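Local structure of tannase (Fusobacterium nucleatum subsp. nucleatum ATCC 25586, 6YQ4) at residues 134-139 with 173-178; 142-147 with 183-188. The protein probably hydrolyses the galloyl ester bonds of gallotannins, as a tannase of the alpha/beta-hydrolase clan, and binds a magnesium ion. All blocks are in the same frame, centred on the assembly; numbering follows the deposited sequence.

Contact 1 (134-139 with 173-178); sequences AAIVDL and ALLGAS
Ile136 and Leu175 have the nearest CA atoms of segments 134-139 and 173-178, 7.1 Å apart. Segment 134-139 is helical throughout and 173-178 up to Ala177; their short axes come within 10.3 Å and cross at -63°, and Ser178 is the first residue to leave helical geometry. Ile136 and Leu174 meet with their side chains at about a right angle: Leu174 CD1 lies against the flank of the isoleucine, 3.5 Å from Ile136 CG1. Because that CG1 stands anti to the backbone N (chi1 -177°), the branch extends across the gap, and its end, Ile136 CD1, packs against Leu174 CB and CD1 and also meets Leu175 CD1 at 4.1 Å. The same Leu175 methyl also packs near the root of the next helical turn, with CD1 3.9 Å from Leu139 CB. At the end of helix 167-177, Ser178 OG donates to Leu174 O over 2.9 Å, from above the carbonyl plane, while Ser178 N reaches that oxygen from the opposite face. The side chains that meet are all aliphatic and all four touching residues are buried, so the meeting of these two alpha/beta-hydrolase helices is apolar; just beyond it Lys140, on helix 134-148, hydrogen-bonds Ser178 OG at the end of the second.

Contact 2 (142-147 with 183-188); sequences AVRYLY and DYLPYL
Arg144 carries the whole of segment 142-147's share of this contact, meeting Leu185 and Leu188 of segment 183-188. The backbones stand well apart, the nearest CA atoms being those of Arg144 and Leu188 at 9.8 Å, and the arginine spans the gap. Its CG is anti to the carbonyl carbon (chi1 -62°) and the chain runs extended from CG to NE, which carries the guanidinium to the leucines. The van der Waals contacts set two leucine methyls against the guanidinium. Leu188 CD1 comes to 3.7 Å from Arg144 NE and also within 4.1 Å of Arg144 NH2; Leu185 CD2 lies 3.7 Å from Arg144 NH2. Both methyls meet the flat group obliquely, and both leucine side chains cross the arginine at roughly a right angle. Leu188 also packs on Val137 and Ala141 of the same helix. Helix 134-148 follows strand 110-114 and precedes strand 160-163, neighbours on either side of strand 73-76 in the central mixed sheet, and its Ala142, Val143 and Leu146 side chains touch that middle strand. Helix 185-191 therefore packs onto a sheet-covering helix of the alpha/beta-hydrolase fold. The polar interactions of the arginine lead elsewhere: Arg144 NH2 forms a salt bridge with Asp198, and Arg144 NE too is hydrogen-bonded outside the two segments, which probably helps to fix the guanidinium while the leucine methyls pack against it. Backbone bonding supports the second segment, where Leu188 N donates to Tyr184 O over 3.0 Å, an i to i-4 bond that fixes the backbone at Leu188.

Helix 134-148 is common to both contacts, contact 1 using its first residues and contact 2 its later turns; the contact centres lie 9 Å apart. The partner helices, 167-177 and 185-191, follow one another in the chain, giving the order 134-139, 142-147, 173-178, 183-188, so the two pairings cross in sequence. Direct packing joins them: Ile136 CG2 lies 3.7 Å from Tyr184 CE1, and Val137 CG2 lies 3.7 Å from Tyr187 CB. Helix 134-148 is thus the shared element to which the other two helices pack, and helix 167-177 comes directly after a strand-helix turn whose sequence is consistent with the nucleophile elbow of the alpha/beta-hydrolase clan.

Contact 1 (134-139 with 173-178)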
loop_
_atom_site.group_PDB
_atom_site.type_symbol
_atom_site.label_atom_id
_atom_site.label_comp_id
_atom_site.label_asym_id
_atom_site.label_seq_id
_atom_site.Cartn_x
_atom_site.Cartn_y
_atom_site.Cartn_z
ATOM N N ALA A 134 3.935 -2.894 14.158
ATOM C CA ALA A 134 3.807 -1.551 14.729
ATOM C C ALA A 134 3.042 -0.587 13.817
ATOM O O ALA A 134 2.176 0.160 14.283
ATOM C CB ALA A 134 5.197 -0.973 15.047
ATOM N N ALA A 135 3.385 -0.534 12.529
ATOM C CA ALA A 135 2.799 0.520 11.700
ATOM C C ALA A 135 1.296 0.331 11.532
ATOM O O ALA A 135 0.551 1.319 11.511
ATOM C CB ALA A 135 3.476 0.597 10.329
ATOM N N ILE A 136 0.827 -0.919 11.412
ATOM C CA ILE A 136 -0.613 -1.126 11.275
ATOM C C ILE A 136 -1.290 -0.845 12.611
ATOM O O ILE A 136 -2.407 -0.319 12.650
ATOM C CB ILE A 136 -0.952 -2.530 10.703
ATOM C CG1 ILE A 136 -2.465 -2.663 10.504
ATOM C CG2 ILE A 136 -0.462 -3.685 11.572
ATOM C CD1 ILE A 136 -3.005 -1.627 9.551
ATOM N N VAL A 137 -0.593 -1.096 13.719
ATOM C CA VAL A 137 -1.152 -0.789 15.030
ATOM C C VAL A 137 -1.288 0.717 15.215
ATOM O O VAL A 137 -2.289 1.201 15.759
ATOM C CB VAL A 137 -0.290 -1.427 16.128
ATOM C CG1 VAL A 137 -0.642 -0.828 17.505
ATOM C CG2 VAL A 137 -0.465 -2.941 16.108
ATOM N N ASP A 138 -0.315 1.488 14.724
ATOM C CA ASP A 138 -0.388 2.939 14.880
ATOM C C ASP A 138 -1.568 3.511 14.099
ATOM O O ASP A 138 -2.328 4.332 14.627
ATOM C CB ASP A 138 0.934 3.592 14.447
ATOM C CG ASP A 138 2.098 3.324 15.440
ATOM O OD1 ASP A 138 3.280 3.454 15.050
ATOM O OD2 ASP A 138 1.844 2.987 16.615
ATOM N N LEU A 139 -1.762 3.054 12.852
ATOM C CA LEU A 139 -2.878 3.530 12.037
ATOM C C LEU A 139 -4.221 3.172 12.668
ATOM O O LEU A 139 -5.148 3.993 12.668
ATOM C CB LEU A 139 -2.787 2.945 10.618
ATOM C CG LEU A 139 -1.618 3.407 9.748
ATOM C CD1 LEU A 139 -1.896 3.191 8.272
ATOM C CD2 LEU A 139 -1.271 4.872 10.020
ATOM N N ALA A 173 -4.755 -0.682 2.699
ATOM C CA ALA A 173 -5.546 -1.878 2.391
ATOM C C ALA A 173 -5.749 -2.758 3.622
ATOM O O ALA A 173 -6.862 -3.240 3.877
ATOM C CB ALA A 173 -4.875 -2.678 1.276
ATOM N N LEU A 174 -4.665 -3.030 4.364
ATOM C CA LEU A 174 -4.769 -3.742 5.641
ATOM C C LEU A 174 -5.794 -3.101 6.578
ATOM O O LEU A 174 -6.524 -3.803 7.278
ATOM C CB LEU A 174 -3.415 -3.754 6.350
ATOM C CG LEU A 174 -2.613 -5.003 6.656
ATOM C CD1 LEU A 174 -1.573 -4.654 7.728
ATOM C CD2 LEU A 174 -3.487 -6.175 7.093
ATOM N N LEU A 175 -5.794 -1.767 6.668
ATOM C CA LEU A 175 -6.719 -1.065 7.557
ATOM C C LEU A 175 -8.165 -1.329 7.169
ATOM O O LEU A 175 -9.046 -1.441 8.035
ATOM C CB LEU A 175 -6.413 0.431 7.510
ATOM C CG LEU A 175 -6.816 1.371 8.639
ATOM C CD1 LEU A 175 -6.102 1.065 9.940
ATOM C CD2 LEU A 175 -6.544 2.790 8.188
ATOM N N GLY A 176 -8.432 -1.440 5.864
ATOM C CA GLY A 176 -9.762 -1.799 5.409
ATOM C C GLY A 176 -10.104 -3.265 5.600
ATOM O O GLY A 176 -11.286 -3.616 5.720
ATOM N N ALA A 177 -9.102 -4.138 5.646
ATOM C CA ALA A 177 -9.393 -5.564 5.640
ATOM C C ALA A 177 -9.574 -6.143 7.024
ATOM O O ALA A 177 -10.325 -7.111 7.169
ATOM C CB ALA A 177 -8.298 -6.356 4.936
ATOM N N SER A 178 -8.938 -5.567 8.048
ATOM C CA SER A 178 -8.883 -6.211 9.360
ATOM C C SER A 178 -9.610 -5.431 10.456
ATOM O O SER A 178 -9.314 -5.629 11.639
ATOM C CB SER A 178 -7.424 -6.455 9.776
ATOM O OG SER A 178 -6.680 -5.253 9.783
#

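Contact 2 (142-147 with 183-188)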
loop_
_atom_site.group_PDB
_atom_site.type_symbol
_atom_site.label_atom_id
_atom_site.label_comp_id
_atom_site.label_asym_id
_atom_site.label_seq_id
_atom_site.Cartn_x
_atom_site.Cartn_y
_atom_site.Cartn_z
ATOM N N ALA A 142 -4.809 5.502 15.609
ATOM C CA ALA A 142 -5.228 6.856 15.257
ATOM C C ALA A 142 -6.696 6.888 14.849
ATOM O O ALA A 142 -7.421 7.815 15.222
ATOM C CB ALA A 142 -4.341 7.435 14.152
ATOM N N VAL A 143 -7.160 5.874 14.110
ATOM C CA VAL A 143 -8.590 5.749 13.815
ATOM C C VAL A 143 -9.397 5.717 15.101
ATOM O O VAL A 143 -10.421 6.402 15.235
ATOM C CB VAL A 143 -8.865 4.496 12.958
ATOM C CG1 VAL A 143 -10.383 4.265 12.797
ATOM C CG2 VAL A 143 -8.251 4.644 11.609
ATOM N N ARG A 144 -8.954 4.922 16.068
ATOM C CA ARG A 144 -9.692 4.826 17.320
ATOM C C ARG A 144 -9.789 6.187 17.996
ATOM O O ARG A 144 -10.843 6.549 18.532
ATOM C CB ARG A 144 -9.024 3.786 18.221
ATOM C CG ARG A 144 -9.042 2.409 17.589
ATOM C CD ARG A 144 -8.463 1.340 18.477
ATOM N NE ARG A 144 -8.823 0.002 18.017
ATOM C CZ ARG A 144 -9.726 -0.772 18.607
ATOM N NH1 ARG A 144 -10.374 -0.355 19.687
ATOM N NH2 ARG A 144 -9.970 -1.974 18.125
ATOM N N TYR A 145 -8.703 6.965 17.946
ATOM C CA TYR A 145 -8.726 8.351 18.406
ATOM C C TYR A 145 -9.787 9.164 17.676
ATOM O O TYR A 145 -10.516 9.946 18.298
ATOM C CB TYR A 145 -7.344 8.980 18.207
ATOM C CG TYR A 145 -7.250 10.432 18.609
ATOM C CD1 TYR A 145 -6.755 10.794 19.865
ATOM C CD2 TYR A 145 -7.644 11.442 17.733
ATOM C CE1 TYR A 145 -6.675 12.107 20.241
ATOM C CE2 TYR A 145 -7.563 12.763 18.101
ATOM C CZ TYR A 145 -7.074 13.095 19.357
ATOM O OH TYR A 145 -7.004 14.417 19.725
ATOM N N LEU A 146 -9.874 9.012 16.353
ATOM C CA LEU A 146 -10.905 9.715 15.590
ATOM C C LEU A 146 -12.305 9.362 16.067
ATOM O O LEU A 146 -13.150 10.253 16.209
ATOM C CB LEU A 146 -10.769 9.408 14.108
ATOM C CG LEU A 146 -9.473 9.902 13.472
ATOM C CD1 LEU A 146 -9.546 9.708 11.961
ATOM C CD2 LEU A 146 -9.242 11.342 13.825
ATOM N N TYR A 147 -12.577 8.071 16.315
ATOM C CA TYR A 147 -13.914 7.672 16.774
ATOM C C TYR A 147 -14.209 8.207 18.169
ATOM O O TYR A 147 -15.303 8.721 18.422
ATOM C CB TYR A 147 -14.061 6.145 16.757
ATOM C CG TYR A 147 -14.440 5.602 15.395
ATOM C CD1 TYR A 147 -15.702 5.848 14.849
ATOM C CD2 TYR A 147 -13.531 4.868 14.640
ATOM C CE1 TYR A 147 -16.051 5.361 13.591
ATOM C CE2 TYR A 147 -13.871 4.371 13.382
ATOM C CZ TYR A 147 -15.128 4.621 12.861
ATOM O OH TYR A 147 -15.443 4.129 11.615
ATOM N N ASP A 183 -6.568 -9.811 16.798
ATOM C CA ASP A 183 -5.116 -9.993 16.760
ATOM C C ASP A 183 -4.346 -8.743 17.168
ATOM O O ASP A 183 -3.244 -8.842 17.725
ATOM C CB ASP A 183 -4.691 -10.383 15.350
ATOM C CG ASP A 183 -5.400 -11.612 14.848
ATOM O OD1 ASP A 183 -6.311 -12.105 15.555
ATOM O OD2 ASP A 183 -5.033 -12.081 13.748
ATOM N N TYR A 184 -4.888 -7.564 16.865
ATOM C CA TYR A 184 -4.196 -6.312 17.080
ATOM C C TYR A 184 -4.407 -5.734 18.477
ATOM O O TYR A 184 -3.617 -4.878 18.904
ATOM C CB TYR A 184 -4.648 -5.314 16.020
ATOM C CG TYR A 184 -4.456 -5.821 14.615
ATOM C CD1 TYR A 184 -3.264 -5.622 13.949
ATOM C CD2 TYR A 184 -5.473 -6.491 13.946
ATOM C CE1 TYR A 184 -3.079 -6.086 12.659
ATOM C CE2 TYR A 184 -5.299 -6.957 12.662
ATOM C CZ TYR A 184 -4.111 -6.746 12.019
ATOM O OH TYR A 184 -3.938 -7.212 10.731
ATOM N N LEU A 185 -5.434 -6.193 19.198
ATOM C CA LEU A 185 -5.778 -5.594 20.487
ATOM C C LEU A 185 -4.657 -5.669 21.519
ATOM O O LEU A 185 -4.399 -4.645 22.175
ATOM C CB LEU A 185 -7.063 -6.228 21.034
ATOM C CG LEU A 185 -8.245 -6.451 20.098
ATOM C CD1 LEU A 185 -9.443 -6.892 20.926
ATOM C CD2 LEU A 185 -8.571 -5.189 19.305
ATOM N N PRO A 186 -3.966 -6.804 21.732
ATOM C CA PRO A 186 -2.869 -6.790 22.729
ATOM C C PRO A 186 -1.803 -5.742 22.440
ATOM O O PRO A 186 -1.176 -5.226 23.375
ATOM C CB PRO A 186 -2.295 -8.215 22.664
ATOM C CG PRO A 186 -3.434 -9.063 22.157
ATOM C CD PRO A 186 -4.171 -8.156 21.170
ATOM N N TYR A 187 -1.588 -5.386 21.173
ATOM C CA TYR A 187 -0.664 -4.296 20.900
ATOM C C TYR A 187 -1.309 -2.937 21.145
ATOM O O TYR A 187 -0.619 -1.992 21.550
ATOM C CB TYR A 187 -0.146 -4.375 19.467
ATOM C CG TYR A 187 0.639 -5.625 19.134
ATOM C CD1 TYR A 187 -0.005 -6.767 18.655
ATOM C CD2 TYR A 187 2.039 -5.652 19.255
ATOM C CE1 TYR A 187 0.708 -7.902 18.317
ATOM C CE2 TYR A 187 2.766 -6.789 18.920
ATOM C CZ TYR A 187 2.085 -7.913 18.454
ATOM O OH TYR A 187 2.766 -9.058 18.122
ATOM N N LEU A 188 -2.619 -2.820 20.900
ATOM C CA LEU A 188 -3.321 -1.564 21.159
ATOM C C LEU A 188 -3.472 -1.328 22.657
ATOM O O LEU A 188 -3.339 -0.193 23.136
ATOM C CB LEU A 188 -4.687 -1.578 20.464
ATOM C CG LEU A 188 -4.676 -1.631 18.929
ATOM C CD1 LEU A 188 -5.935 -2.246 18.373
ATOM C CD2 LEU A 188 -4.475 -0.240 18.344
#